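Long-range contacts in FAD-dependent pyridine nucleotide-disulphide oxidoreductase (Desulfovibrio vulgaris, PDB 3IWA), which probably uses FAD to catalyse electron transfer between a reduced nicotinamide nucleotide and a disulphide or related acceptor, as in other pyridine nucleotide-disulphide oxidoreductases: residues 130-135 with 225-230; 161-167 with 184-190; 151-156 with 177-182; 172-176 with 342-346; 121-126 with 254-260. The contacts are given in a common frame with arbitrary orientation. Residues are numbered along the deposited sequence.

Contact 1: 130-135 with 225-230; sequences VEGMDL and VVRLEG
Residues 130-135 form two overlapping beta turns, type II from Val-130 to Met-133 and type I from Gly-132 to Leu-135, laid along strand 225-230. Leu-135 N bonds back to Gly-132 O at 3.2 Å, closing the second turn. The CA atoms of Glu-131 and Arg-227 lie 5.1 Å apart and those of Gly-132 and Leu-228 4.7 Å, and one backbone hydrogen bond spans the gap, Leu-228 N to Glu-131 O, 3.0 Å at 165°. Gly-132 has phi/psi 90/5; a CB there would clash with Leu-228 O.

Strand 225-230 is an edge strand of a three-stranded antiparallel sheet, and Val-226 (phi/psi -99/-41) and Arg-227 together face Ile-239 in a classic beta bulge. The contact thus ties the loop following strand 123-125 to the edge of this small sheet, near the protein surface.

Leu-228 (m, chi2 t) points toward the turns: its CD1 is 3.7 Å from Met-133 CE, and its CB 4.3 Å from Leu-135 CD1. Met-133 takes m, m, t. Leu-135 (m, t) also sets CD1 3.8 Å from Gly-230 CA. Val-130 (m) places CG1 3.5 Å from Val-226 O. Glu-131 (t, t) runs beside Arg-227, OE2 to CD 3.7 Å, while Arg-227 (p, t, t) turns its NE to Glu-229 OE2, a 2.7 Å salt bridge within the strand.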
# COMPACT_ATOMS: atom_id res chain seq x y z
N VAL A 130 -35.01 -21.31 13.67
CA VAL A 130 -36.31 -20.72 13.51
C VAL A 130 -37.08 -21.46 12.43
O VAL A 130 -36.50 -22.13 11.56
CB VAL A 130 -36.23 -19.23 13.08
CG1 VAL A 130 -35.53 -18.38 14.15
CG2 VAL A 130 -35.53 -19.10 11.75
N GLU A 131 -38.39 -21.29 12.48
CA GLU A 131 -39.35 -21.97 11.63
C GLU A 131 -39.25 -21.43 10.19
O GLU A 131 -39.07 -20.23 9.99
CB GLU A 131 -40.74 -21.72 12.24
CG GLU A 131 -41.94 -22.25 11.50
CD GLU A 131 -43.25 -21.85 12.20
OE1 GLU A 131 -43.41 -22.18 13.39
OE2 GLU A 131 -44.11 -21.18 11.56
N GLY A 132 -39.34 -22.31 9.21
CA GLY A 132 -39.39 -21.90 7.81
C GLY A 132 -38.03 -21.76 7.13
O GLY A 132 -37.95 -21.36 5.98
N MET A 133 -36.97 -22.12 7.84
CA MET A 133 -35.63 -22.09 7.25
C MET A 133 -35.41 -23.22 6.22
O MET A 133 -34.27 -23.45 5.79
CB MET A 133 -34.56 -22.12 8.36
CG MET A 133 -34.31 -20.73 9.01
SD MET A 133 -33.45 -19.58 7.92
CE MET A 133 -34.09 -18.01 8.50
N ASP A 134 -36.50 -23.90 5.86
CA ASP A 134 -36.51 -25.00 4.88
C ASP A 134 -37.28 -24.66 3.60
O ASP A 134 -37.41 -25.51 2.73
CB ASP A 134 -37.11 -26.28 5.49
CG ASP A 134 -38.53 -26.07 6.05
OD1 ASP A 134 -39.42 -26.92 5.75
OD2 ASP A 134 -38.77 -25.07 6.78
N LEU A 135 -37.79 -23.44 3.49
CA LEU A 135 -38.64 -23.08 2.36
C LEU A 135 -37.81 -22.85 1.13
O LEU A 135 -36.63 -22.48 1.21
CB LEU A 135 -39.45 -21.82 2.66
CG LEU A 135 -40.47 -21.91 3.79
CD1 LEU A 135 -40.90 -20.52 4.17
CD2 LEU A 135 -41.68 -22.77 3.38
N VAL A 225 -34.42 -12.11 13.41
CA VAL A 225 -35.34 -12.88 12.59
C VAL A 225 -36.02 -13.88 13.54
O VAL A 225 -35.36 -14.65 14.24
CB VAL A 225 -34.64 -13.63 11.40
CG1 VAL A 225 -35.61 -14.61 10.76
CG2 VAL A 225 -34.12 -12.67 10.36
N VAL A 226 -37.35 -13.83 13.55
CA VAL A 226 -38.15 -14.68 14.43
C VAL A 226 -38.71 -15.91 13.72
O VAL A 226 -38.73 -17.00 14.30
CB VAL A 226 -39.27 -13.87 15.11
CG1 VAL A 226 -40.45 -14.74 15.46
CG2 VAL A 226 -38.71 -13.19 16.39
N ARG A 227 -39.17 -15.75 12.49
CA ARG A 227 -39.52 -16.87 11.66
C ARG A 227 -39.71 -16.42 10.19
O ARG A 227 -39.88 -15.23 9.92
CB ARG A 227 -40.79 -17.57 12.18
CG ARG A 227 -42.08 -16.82 11.88
CD ARG A 227 -43.37 -17.59 12.29
NE ARG A 227 -44.41 -16.58 12.39
CZ ARG A 227 -44.54 -15.75 13.42
NH1 ARG A 227 -43.76 -15.86 14.47
NH2 ARG A 227 -45.47 -14.82 13.40
N LEU A 228 -39.62 -17.39 9.28
CA LEU A 228 -40.00 -17.20 7.88
C LEU A 228 -41.37 -17.86 7.63
O LEU A 228 -41.64 -18.95 8.11
CB LEU A 228 -38.97 -17.80 6.93
CG LEU A 228 -37.51 -17.38 7.09
CD1 LEU A 228 -36.70 -17.81 5.83
CD2 LEU A 228 -37.38 -15.88 7.36
N GLU A 229 -42.21 -17.15 6.89
CA GLU A 229 -43.54 -17.61 6.52
C GLU A 229 -43.63 -17.83 5.02
O GLU A 229 -43.07 -17.04 4.22
CB GLU A 229 -44.59 -16.60 6.97
CG GLU A 229 -45.16 -17.00 8.32
CD GLU A 229 -45.98 -15.94 8.99
OE1 GLU A 229 -46.63 -15.14 8.29
OE2 GLU A 229 -45.98 -15.95 10.25
N GLY A 230 -44.32 -18.92 4.65
CA GLY A 230 -44.39 -19.39 3.27
C GLY A 230 -45.77 -19.67 2.69
O GLY A 230 -46.75 -19.90 3.44

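Contact 2: 161-167 with 184-190; sequences KAVIVGG and IDTTVVE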
# COMPACT_ATOMS: atom_id res chain seq x y z
N LYS A 161 -39.28 -9.09 -4.19
CA LYS A 161 -38.69 -8.65 -2.92
C LYS A 161 -37.62 -9.59 -2.38
O LYS A 161 -37.83 -10.81 -2.27
CB LYS A 161 -39.79 -8.41 -1.89
CG LYS A 161 -40.73 -7.25 -2.27
CD LYS A 161 -41.28 -6.50 -1.06
CE LYS A 161 -42.05 -5.25 -1.48
NZ LYS A 161 -43.52 -5.40 -1.32
N ALA A 162 -36.47 -8.99 -2.06
CA ALA A 162 -35.34 -9.68 -1.44
C ALA A 162 -35.10 -9.15 -0.03
O ALA A 162 -35.01 -7.94 0.16
CB ALA A 162 -34.08 -9.52 -2.27
N VAL A 163 -35.01 -10.06 0.94
CA VAL A 163 -34.52 -9.71 2.25
C VAL A 163 -33.15 -10.38 2.50
O VAL A 163 -33.02 -11.59 2.34
CB VAL A 163 -35.52 -10.10 3.34
CG1 VAL A 163 -34.85 -10.03 4.75
CG2 VAL A 163 -36.77 -9.20 3.19
N ILE A 164 -32.15 -9.59 2.87
CA ILE A 164 -30.82 -10.12 3.16
C ILE A 164 -30.68 -10.20 4.66
O ILE A 164 -30.79 -9.21 5.35
CB ILE A 164 -29.69 -9.24 2.53
CG1 ILE A 164 -29.59 -9.45 1.00
CG2 ILE A 164 -28.33 -9.60 3.12
CD1 ILE A 164 -29.92 -8.30 0.16
N VAL A 165 -30.46 -11.40 5.17
CA VAL A 165 -30.24 -11.63 6.59
C VAL A 165 -28.73 -11.66 6.87
O VAL A 165 -28.04 -12.66 6.56
CB VAL A 165 -30.85 -12.97 7.06
CG1 VAL A 165 -30.63 -13.13 8.61
CG2 VAL A 165 -32.35 -13.06 6.67
N GLY A 166 -28.24 -10.55 7.43
CA GLY A 166 -26.83 -10.30 7.64
C GLY A 166 -26.30 -9.11 6.85
O GLY A 166 -26.42 -9.07 5.64
N GLY A 167 -25.68 -8.14 7.54
CA GLY A 167 -25.11 -6.94 6.90
C GLY A 167 -23.59 -6.95 6.93
O GLY A 167 -22.96 -5.94 7.18
N ILE A 184 -34.24 -4.96 -7.87
CA ILE A 184 -34.98 -5.70 -6.87
C ILE A 184 -35.11 -4.85 -5.62
O ILE A 184 -34.13 -4.26 -5.16
CB ILE A 184 -34.27 -7.04 -6.55
CG1 ILE A 184 -34.28 -7.95 -7.79
CG2 ILE A 184 -34.94 -7.73 -5.41
CD1 ILE A 184 -33.35 -9.17 -7.70
N ASP A 185 -36.32 -4.77 -5.09
CA ASP A 185 -36.58 -4.18 -3.76
C ASP A 185 -35.86 -4.97 -2.65
O ASP A 185 -36.18 -6.13 -2.38
CB ASP A 185 -38.08 -4.14 -3.50
CG ASP A 185 -38.45 -3.32 -2.25
OD1 ASP A 185 -37.70 -3.32 -1.24
OD2 ASP A 185 -39.51 -2.68 -2.28
N THR A 186 -34.89 -4.31 -2.02
CA THR A 186 -33.92 -4.98 -1.18
C THR A 186 -33.86 -4.37 0.20
O THR A 186 -33.77 -3.16 0.34
CB THR A 186 -32.53 -4.94 -1.84
OG1 THR A 186 -32.66 -5.41 -3.19
CG2 THR A 186 -31.56 -5.85 -1.13
N THR A 187 -33.90 -5.25 1.20
CA THR A 187 -33.82 -4.87 2.62
C THR A 187 -32.75 -5.72 3.31
O THR A 187 -32.70 -6.94 3.12
CB THR A 187 -35.14 -5.10 3.32
OG1 THR A 187 -36.18 -4.49 2.55
CG2 THR A 187 -35.14 -4.52 4.74
N VAL A 188 -31.90 -5.09 4.09
CA VAL A 188 -30.90 -5.79 4.90
C VAL A 188 -31.38 -5.77 6.32
O VAL A 188 -31.78 -4.74 6.80
CB VAL A 188 -29.49 -5.16 4.83
CG1 VAL A 188 -28.54 -5.91 5.73
CG2 VAL A 188 -28.95 -5.15 3.43
N VAL A 189 -31.36 -6.93 6.97
CA VAL A 189 -31.71 -7.06 8.36
C VAL A 189 -30.51 -7.63 9.13
O VAL A 189 -30.05 -8.71 8.86
CB VAL A 189 -32.97 -7.98 8.56
CG1 VAL A 189 -33.25 -8.22 10.06
CG2 VAL A 189 -34.20 -7.39 7.83
N GLU A 190 -30.05 -6.88 10.12
CA GLU A 190 -28.85 -7.20 10.88
C GLU A 190 -29.17 -7.21 12.38
O GLU A 190 -29.73 -6.27 12.93
CB GLU A 190 -27.75 -6.20 10.53
CG GLU A 190 -26.50 -6.24 11.42
CD GLU A 190 -25.79 -7.56 11.40
OE1 GLU A 190 -25.43 -8.01 10.30
OE2 GLU A 190 -25.58 -8.15 12.49
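Backbone hydrogen bonds dominate this pair of parallel strands, whose axes approach to 4.7 Å at 19°. Bridges run in unbroken register from Lys-161 with Asp-185 to Val-165 with Val-189. Five bonds alternate in direction: Ala-162 N to Asp-185 O (2.9 Å), Thr-187 N to Ala-162 O (3.1 Å), Ile-164 N to Thr-187 O (2.7 Å), Val-189 N to Ile-164 O (2.9 Å) and Gly-166 N to Val-189 O (3.0 Å). CA-H...O contacts supplement them, such as Thr-186 CA to Ala-162 O at 3.4 Å.

Apolar contacts lie on both faces. Val-163 CG1 meets Val-189 CG2 at 4.1 Å on one; on the other Ile-164 CB lies 4.3 Å from Val-188 CG2, and Ile-164 CD1 3.2 Å from Thr-186 CG2. This second face is covered by helix 169-182, which connects the strands in a beta-alpha-beta crossover.

A side-chain bond closes the C-terminal end: Glu-190 OE1 accepts from Gly-167 N at 2.8 Å. Gly-166, at phi/psi 116/125, begins a GxGxxG sequence, consistent with a Rossmann-type dinucleotide site. Main-chain bonding fixes the register, while a carboxylate just after the second strand holds the glycine-rich turn, where NAD- and FAD-binding Rossmann folds often place an acidic residue.

Contact 3: 151-156 with 177-182; sequences QHAISA and SLADMW
Trp-182 spreads its indole under the chain leaving helix 144-153, with CH-pi contacts from Ile-154 CG2 over one face of the five-membered ring (4.1 Å from its centroid, 12° off the normal) and Ser-155 CA over the six-membered ring (4.2 Å, 16°). The rotamer of Trp-182 (chi1 m, chi2 122°) brings NE1 to Gln-151 O, a hydrogen bond of 3.0 Å at 154°.

Segment 177-182 continues a helix that begins earlier. Segment 151-156 starts in a helix and opens into extended chain, Ile-154 having phi/psi -81/149 and Ser-155 -141/171. CA atoms are 7.0 Å apart for Gln-151 and Leu-178, and 6.5 Å for Ala-156 and Trp-182.

Ile-154 (m, t) points toward 177-182, setting CD1 3.8 Å from CD2 of Leu-178 (m, t). Met-181 (m, t, p) places CE 3.7 Å from Gln-151 O and over a face of the His-152 ring, 4.1 Å from CE1. Gln-151 (m, t) brings NE2 within 2.9 Å of Ser-177 OG.

The contact joins two helices of the Rossmann-like domain, 169-182 being the beta-alpha-beta crossover helix. The indole thus serves twice: its NH satisfies the Gln-151 carbonyl, and its face takes up a methyl of Ile-154 and the CA of Ser-155.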
# COMPACT_ATOMS: atom_id res chain seq x y z
N GLN A 151 -26.47 -14.18 -8.29
CA GLN A 151 -26.69 -12.94 -9.05
C GLN A 151 -26.97 -13.20 -10.54
O GLN A 151 -27.83 -12.54 -11.13
CB GLN A 151 -25.49 -12.00 -8.93
CG GLN A 151 -25.40 -11.25 -7.62
CD GLN A 151 -24.04 -10.62 -7.36
OE1 GLN A 151 -23.28 -10.30 -8.28
NE2 GLN A 151 -23.73 -10.42 -6.09
N HIS A 152 -26.24 -14.14 -11.13
CA HIS A 152 -26.38 -14.47 -12.56
C HIS A 152 -27.42 -15.57 -12.84
O HIS A 152 -27.71 -15.86 -14.00
CB HIS A 152 -25.01 -14.81 -13.20
CG HIS A 152 -24.08 -13.63 -13.28
ND1 HIS A 152 -23.54 -13.02 -12.17
CD2 HIS A 152 -23.60 -12.93 -14.35
CE1 HIS A 152 -22.77 -12.01 -12.53
NE2 HIS A 152 -22.79 -11.93 -13.85
N ALA A 153 -28.01 -16.15 -11.80
CA ALA A 153 -29.11 -17.14 -11.97
C ALA A 153 -30.48 -16.45 -11.98
O ALA A 153 -31.48 -17.02 -12.45
CB ALA A 153 -29.06 -18.21 -10.88
N ILE A 154 -30.52 -15.24 -11.43
CA ILE A 154 -31.70 -14.37 -11.50
C ILE A 154 -31.71 -13.66 -12.86
O ILE A 154 -30.65 -13.38 -13.46
CB ILE A 154 -31.71 -13.31 -10.36
CG1 ILE A 154 -31.83 -13.99 -8.99
CG2 ILE A 154 -32.82 -12.26 -10.57
CD1 ILE A 154 -31.22 -13.20 -7.87
N SER A 155 -32.91 -13.38 -13.34
CA SER A 155 -33.13 -12.60 -14.56
C SER A 155 -34.33 -11.67 -14.35
O SER A 155 -35.05 -11.78 -13.35
CB SER A 155 -33.33 -13.52 -15.78
OG SER A 155 -34.45 -14.37 -15.63
N ALA A 156 -34.51 -10.77 -15.32
CA ALA A 156 -35.53 -9.72 -15.27
C ALA A 156 -36.91 -10.26 -14.87
O ALA A 156 -37.37 -11.25 -15.44
CB ALA A 156 -35.60 -9.00 -16.66
N SER A 177 -25.81 -5.62 -5.50
CA SER A 177 -26.02 -6.31 -6.76
C SER A 177 -27.48 -6.46 -7.13
O SER A 177 -27.85 -6.22 -8.28
CB SER A 177 -25.43 -7.70 -6.71
OG SER A 177 -24.02 -7.65 -6.79
N LEU A 178 -28.28 -6.91 -6.18
CA LEU A 178 -29.70 -7.14 -6.43
C LEU A 178 -30.38 -5.83 -6.78
O LEU A 178 -31.11 -5.77 -7.76
CB LEU A 178 -30.40 -7.84 -5.26
CG LEU A 178 -29.88 -9.24 -4.86
CD1 LEU A 178 -30.65 -9.82 -3.68
CD2 LEU A 178 -29.94 -10.19 -6.03
N ALA A 179 -30.14 -4.77 -6.01
CA ALA A 179 -30.78 -3.49 -6.30
C ALA A 179 -30.25 -2.86 -7.59
O ALA A 179 -31.00 -2.24 -8.33
CB ALA A 179 -30.64 -2.52 -5.13
N ASP A 180 -28.97 -3.06 -7.89
CA ASP A 180 -28.34 -2.35 -9.01
C ASP A 180 -28.38 -3.07 -10.35
O ASP A 180 -28.57 -2.43 -11.38
CB ASP A 180 -26.88 -2.01 -8.65
CG ASP A 180 -26.51 -0.59 -9.01
OD1 ASP A 180 -27.36 0.31 -8.82
OD2 ASP A 180 -25.38 -0.38 -9.47
N MET A 181 -28.16 -4.38 -10.36
CA MET A 181 -28.22 -5.15 -11.61
C MET A 181 -29.66 -5.36 -12.00
O MET A 181 -29.98 -5.38 -13.18
CB MET A 181 -27.60 -6.55 -11.48
CG MET A 181 -26.07 -6.64 -11.32
SD MET A 181 -25.59 -8.26 -10.59
CE MET A 181 -25.93 -9.43 -11.91
N TRP A 182 -30.53 -5.56 -11.01
CA TRP A 182 -31.87 -6.04 -11.32
C TRP A 182 -33.02 -5.20 -10.82
O TRP A 182 -34.17 -5.56 -11.07
CB TRP A 182 -32.04 -7.45 -10.77
CG TRP A 182 -31.08 -8.43 -11.30
CD1 TRP A 182 -30.20 -9.18 -10.59
CD2 TRP A 182 -30.91 -8.80 -12.68
NE1 TRP A 182 -29.48 -10.00 -11.43
CE2 TRP A 182 -29.90 -9.78 -12.72
CE3 TRP A 182 -31.50 -8.39 -13.87
CZ2 TRP A 182 -29.47 -10.36 -13.91
CZ3 TRP A 182 -31.08 -8.97 -15.06
CH2 TRP A 182 -30.07 -9.94 -15.07

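Contact 4: 172-176 with 342-346; sequences LEMAV and VKLFE
Val-342, next to last in strand 340-343 (phi/psi -130/131, chi1 t), points toward helical residues 172-176, its CG1 3.3 Å from Glu-173 OE1; the two CA atoms lie 7.0 Å apart. Lys-343 (t) remains extended but sends its amine away, NZ bonding Leu-344 O at 2.6 Å. Leu-344 (m, t) lies beside the helix, its CA 6.4 Å from that of Val-176. Its CD2 packs 4.0 Å from Val-176 CG2 and 4.3 Å from CD1 of Leu-172 (m, t). At Phe-345 the chain turns (phi/psi -66/-55); with chi1 m and chi2 -85°, one ring face receives Val-176 CG1, and CE2 is 3.7 Å from Val-176 CG2. Helix 202-214 also packs on Leu-344, and its Asp-211 accepts hydrogen bonds from Phe-345 N and Glu-346 N.

This interface joins the crossover helix of the Rossmann-like unit to the first strand of the five-stranded sheet in the dimerisation-family region. With Val-176 (t) inserted between Leu-344 and Phe-345, cohesion between the two segments rests on apolar contact rather than hydrogen bonds.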
# COMPACT_ATOMS: atom_id res chain seq x y z
N LEU A 172 -23.85 -7.20 2.16
CA LEU A 172 -23.87 -5.88 1.56
C LEU A 172 -23.59 -5.96 0.09
O LEU A 172 -24.24 -5.28 -0.68
CB LEU A 172 -22.86 -4.94 2.23
CG LEU A 172 -23.09 -4.55 3.69
CD1 LEU A 172 -22.36 -3.24 3.91
CD2 LEU A 172 -24.55 -4.40 3.99
N GLU A 173 -22.64 -6.80 -0.32
CA GLU A 173 -22.38 -6.98 -1.77
C GLU A 173 -23.64 -7.48 -2.50
O GLU A 173 -23.91 -7.05 -3.62
CB GLU A 173 -21.21 -7.94 -2.04
CG GLU A 173 -19.85 -7.56 -1.39
CD GLU A 173 -18.92 -6.82 -2.34
OE1 GLU A 173 -19.27 -5.69 -2.77
OE2 GLU A 173 -17.83 -7.38 -2.66
N MET A 174 -24.37 -8.41 -1.88
CA MET A 174 -25.61 -8.92 -2.47
C MET A 174 -26.66 -7.81 -2.50
O MET A 174 -27.36 -7.66 -3.50
CB MET A 174 -26.15 -10.14 -1.70
CG MET A 174 -25.41 -11.46 -1.95
SD MET A 174 -25.72 -12.27 -3.53
CE MET A 174 -27.21 -11.45 -4.08
N ALA A 175 -26.77 -7.03 -1.43
CA ALA A 175 -27.76 -5.92 -1.40
C ALA A 175 -27.61 -5.06 -2.64
O ALA A 175 -28.58 -4.77 -3.34
CB ALA A 175 -27.59 -5.07 -0.15
N VAL A 176 -26.37 -4.64 -2.86
CA VAL A 176 -25.99 -3.74 -3.94
C VAL A 176 -26.25 -4.38 -5.30
O VAL A 176 -26.88 -3.79 -6.14
CB VAL A 176 -24.50 -3.33 -3.80
CG1 VAL A 176 -24.01 -2.61 -5.05
CG2 VAL A 176 -24.30 -2.47 -2.55
N VAL A 342 -15.04 -3.46 0.13
CA VAL A 342 -16.39 -3.55 -0.42
C VAL A 342 -16.69 -2.30 -1.25
O VAL A 342 -16.48 -1.16 -0.80
CB VAL A 342 -17.46 -3.63 0.67
CG1 VAL A 342 -18.69 -4.25 0.13
CG2 VAL A 342 -17.00 -4.45 1.81
N LYS A 343 -17.19 -2.50 -2.46
CA LYS A 343 -17.66 -1.41 -3.29
C LYS A 343 -19.19 -1.33 -3.13
O LYS A 343 -19.89 -2.34 -3.27
CB LYS A 343 -17.24 -1.64 -4.74
CG LYS A 343 -17.89 -0.70 -5.77
CD LYS A 343 -17.03 0.52 -6.13
CE LYS A 343 -17.86 1.59 -6.88
NZ LYS A 343 -19.02 2.12 -6.07
N LEU A 344 -19.67 -0.13 -2.78
CA LEU A 344 -21.10 0.14 -2.58
C LEU A 344 -21.60 0.99 -3.76
O LEU A 344 -21.00 0.98 -4.82
CB LEU A 344 -21.37 0.79 -1.20
CG LEU A 344 -20.86 0.04 0.04
CD1 LEU A 344 -21.04 0.85 1.28
CD2 LEU A 344 -21.55 -1.28 0.17
N PHE A 345 -22.70 1.69 -3.62
CA PHE A 345 -23.27 2.38 -4.78
C PHE A 345 -22.34 3.48 -5.25
O PHE A 345 -21.92 3.48 -6.40
CB PHE A 345 -24.66 2.91 -4.47
CG PHE A 345 -25.67 1.82 -4.36
CD1 PHE A 345 -26.30 1.33 -5.48
CD2 PHE A 345 -25.95 1.25 -3.13
CE1 PHE A 345 -27.23 0.29 -5.39
CE2 PHE A 345 -26.87 0.22 -3.01
CZ PHE A 345 -27.53 -0.26 -4.15
N GLU A 346 -21.98 4.38 -4.35
CA GLU A 346 -21.08 5.49 -4.68
C GLU A 346 -19.75 5.42 -3.91
O GLU A 346 -18.69 5.69 -4.46
CB GLU A 346 -21.78 6.83 -4.42
CG GLU A 346 -23.07 7.03 -5.25
CD GLU A 346 -24.15 7.75 -4.46
OE1 GLU A 346 -23.82 8.78 -3.82
OE2 GLU A 346 -25.32 7.30 -4.47

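Contact 5: 121-126 with 254-260; sequences LGSKAN and AGVSPNT
Strands 123-125 and 256-258 run antiparallel, their short axes 4.4 Å apart at 148°. Lys-124 and Ser-257 form the hydrogen-bonded pair, Lys-124 N to Ser-257 O and Ser-257 N to Lys-124 O both measuring 2.8 Å. Non-hydrogen-bonded pairs flank it: Ser-123 with Pro-258 (CA-CA 4.3 Å) and Ala-125 with Val-256 (4.6 Å). Further bonds lie beyond them, Asn-259 N to Gly-122 O at 3.0 Å and Asn-126 N to Gly-255 O at 2.8 Å. Gly-122 (68/-160) and Gly-255 (92/164) have positive phi, and Asn-259 centres an inverse gamma turn.

This isolated two-stranded ribbon follows strand 116-119 of the first parallel sheet and strand 249-252 of the second, so it links the two Rossmann-like domains, as the paired connections do in this flavoenzyme family. One water donates to Asn-126 O (2.9 Å) and Gly-255 O (2.8 Å) and accepts from Ala-254 N (3.0 Å).

Among side chains, Lys-124 (chi1 26°, then t, t, t) lies along Ser-257 on the same face, CE to CB 4.1 Å, with CE 3.6 Å from Pro-258 O. Asn-259 (t) donates a weak ND2 bond to Leu-121 O at 3.4 Å. Leu-121 (m, t) reaches Thr-260 CA with CD1 at 4.1 Å.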
# COMPACT_ATOMS: atom_id res chain seq x y z
N LEU A 121 -12.91 -28.00 1.90
CA LEU A 121 -14.27 -28.34 2.22
C LEU A 121 -15.19 -27.15 2.34
O LEU A 121 -16.39 -27.35 2.44
CB LEU A 121 -14.34 -29.13 3.53
CG LEU A 121 -13.44 -30.36 3.60
CD1 LEU A 121 -13.59 -30.98 4.95
CD2 LEU A 121 -13.78 -31.33 2.52
N GLY A 122 -14.66 -25.93 2.36
CA GLY A 122 -15.52 -24.74 2.41
C GLY A 122 -16.27 -24.61 3.73
O GLY A 122 -15.91 -25.21 4.75
N SER A 123 -17.34 -23.84 3.72
CA SER A 123 -18.08 -23.58 4.92
C SER A 123 -19.57 -23.79 4.64
O SER A 123 -19.94 -24.05 3.50
CB SER A 123 -17.81 -22.15 5.36
OG SER A 123 -18.10 -21.28 4.27
N LYS A 124 -20.39 -23.67 5.69
CA LYS A 124 -21.85 -23.74 5.59
C LYS A 124 -22.41 -22.51 6.29
O LYS A 124 -21.85 -22.05 7.30
CB LYS A 124 -22.45 -25.01 6.25
CG LYS A 124 -21.57 -25.63 7.37
CD LYS A 124 -22.32 -26.44 8.44
CE LYS A 124 -21.34 -26.87 9.57
NZ LYS A 124 -21.98 -27.48 10.79
N ALA A 125 -23.52 -22.01 5.74
CA ALA A 125 -24.23 -20.87 6.27
C ALA A 125 -24.76 -21.17 7.67
O ALA A 125 -25.31 -22.26 7.93
CB ALA A 125 -25.37 -20.45 5.31
N ASN A 126 -24.53 -20.23 8.59
CA ASN A 126 -25.19 -20.28 9.89
C ASN A 126 -26.71 -20.04 9.67
O ASN A 126 -27.13 -19.09 8.96
CB ASN A 126 -24.62 -19.25 10.86
CG ASN A 126 -23.22 -19.63 11.40
OD1 ASN A 126 -22.70 -20.72 11.15
ND2 ASN A 126 -22.64 -18.72 12.17
N ALA A 254 -25.32 -14.55 7.19
CA ALA A 254 -25.14 -14.22 8.59
C ALA A 254 -23.98 -14.98 9.18
O ALA A 254 -24.01 -15.34 10.35
CB ALA A 254 -26.43 -14.53 9.39
N GLY A 255 -22.96 -15.23 8.37
CA GLY A 255 -21.77 -15.90 8.88
C GLY A 255 -21.83 -17.42 8.71
O GLY A 255 -22.90 -18.01 8.49
N VAL A 256 -20.67 -18.04 8.84
CA VAL A 256 -20.46 -19.39 8.37
C VAL A 256 -19.75 -20.22 9.40
O VAL A 256 -19.13 -19.70 10.32
CB VAL A 256 -19.60 -19.36 7.10
CG1 VAL A 256 -20.27 -18.45 6.03
CG2 VAL A 256 -18.15 -18.90 7.40
N SER A 257 -19.88 -21.54 9.27
CA SER A 257 -19.13 -22.48 10.08
C SER A 257 -18.37 -23.38 9.13
O SER A 257 -18.84 -23.64 8.03
CB SER A 257 -20.03 -23.31 10.99
OG SER A 257 -19.98 -22.82 12.33
N PRO A 258 -17.19 -23.85 9.56
CA PRO A 258 -16.43 -24.73 8.70
C PRO A 258 -17.18 -26.03 8.42
O PRO A 258 -17.72 -26.64 9.33
CB PRO A 258 -15.15 -24.99 9.51
CG PRO A 258 -15.07 -23.92 10.49
CD PRO A 258 -16.47 -23.55 10.81
N ASN A 259 -17.21 -26.43 7.15
CA ASN A 259 -17.89 -27.65 6.71
C ASN A 259 -17.02 -28.91 6.89
O ASN A 259 -16.70 -29.57 5.93
CB ASN A 259 -18.27 -27.49 5.22
CG ASN A 259 -19.21 -28.63 4.71
OD1 ASN A 259 -19.81 -29.33 5.50
ND2 ASN A 259 -19.33 -28.77 3.37
N THR A 260 -16.69 -29.24 8.14
CA THR A 260 -15.59 -30.17 8.49
C THR A 260 -15.97 -31.58 9.08
O THR A 260 -15.11 -32.29 9.62
CB THR A 260 -14.60 -29.45 9.45
OG1 THR A 260 -15.35 -28.92 10.53
CG2 THR A 260 -13.91 -28.29 8.75
O HOH W 1 -25.40 -17.50 7.23

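In the fold
Contact 2 is the buried one, a run of parallel main-chain bonds; contact 1 lies at the surface, with one backbone bond and apolar side chains, and contacts 3, 4 and 5 are partly buried. Helix 169-182 serves contacts 3 and 4, and its Ala-175 packs against Ile-164 of contact 2. Leu-178 O of the helix probably accepts a hydrogen bond from Ile-184 N of contact 2. Contact 3 relies on an indole, whereas contact 4, across two family regions, is apolar. Contacts 2 and 5 pair strands, but contact 5 is antiparallel and its centre lies about 10 Å from the centre of the chain. Contact 1 touches contact 2 through Val-225 CG2 and Val-165 CG1, 3.9 Å apart.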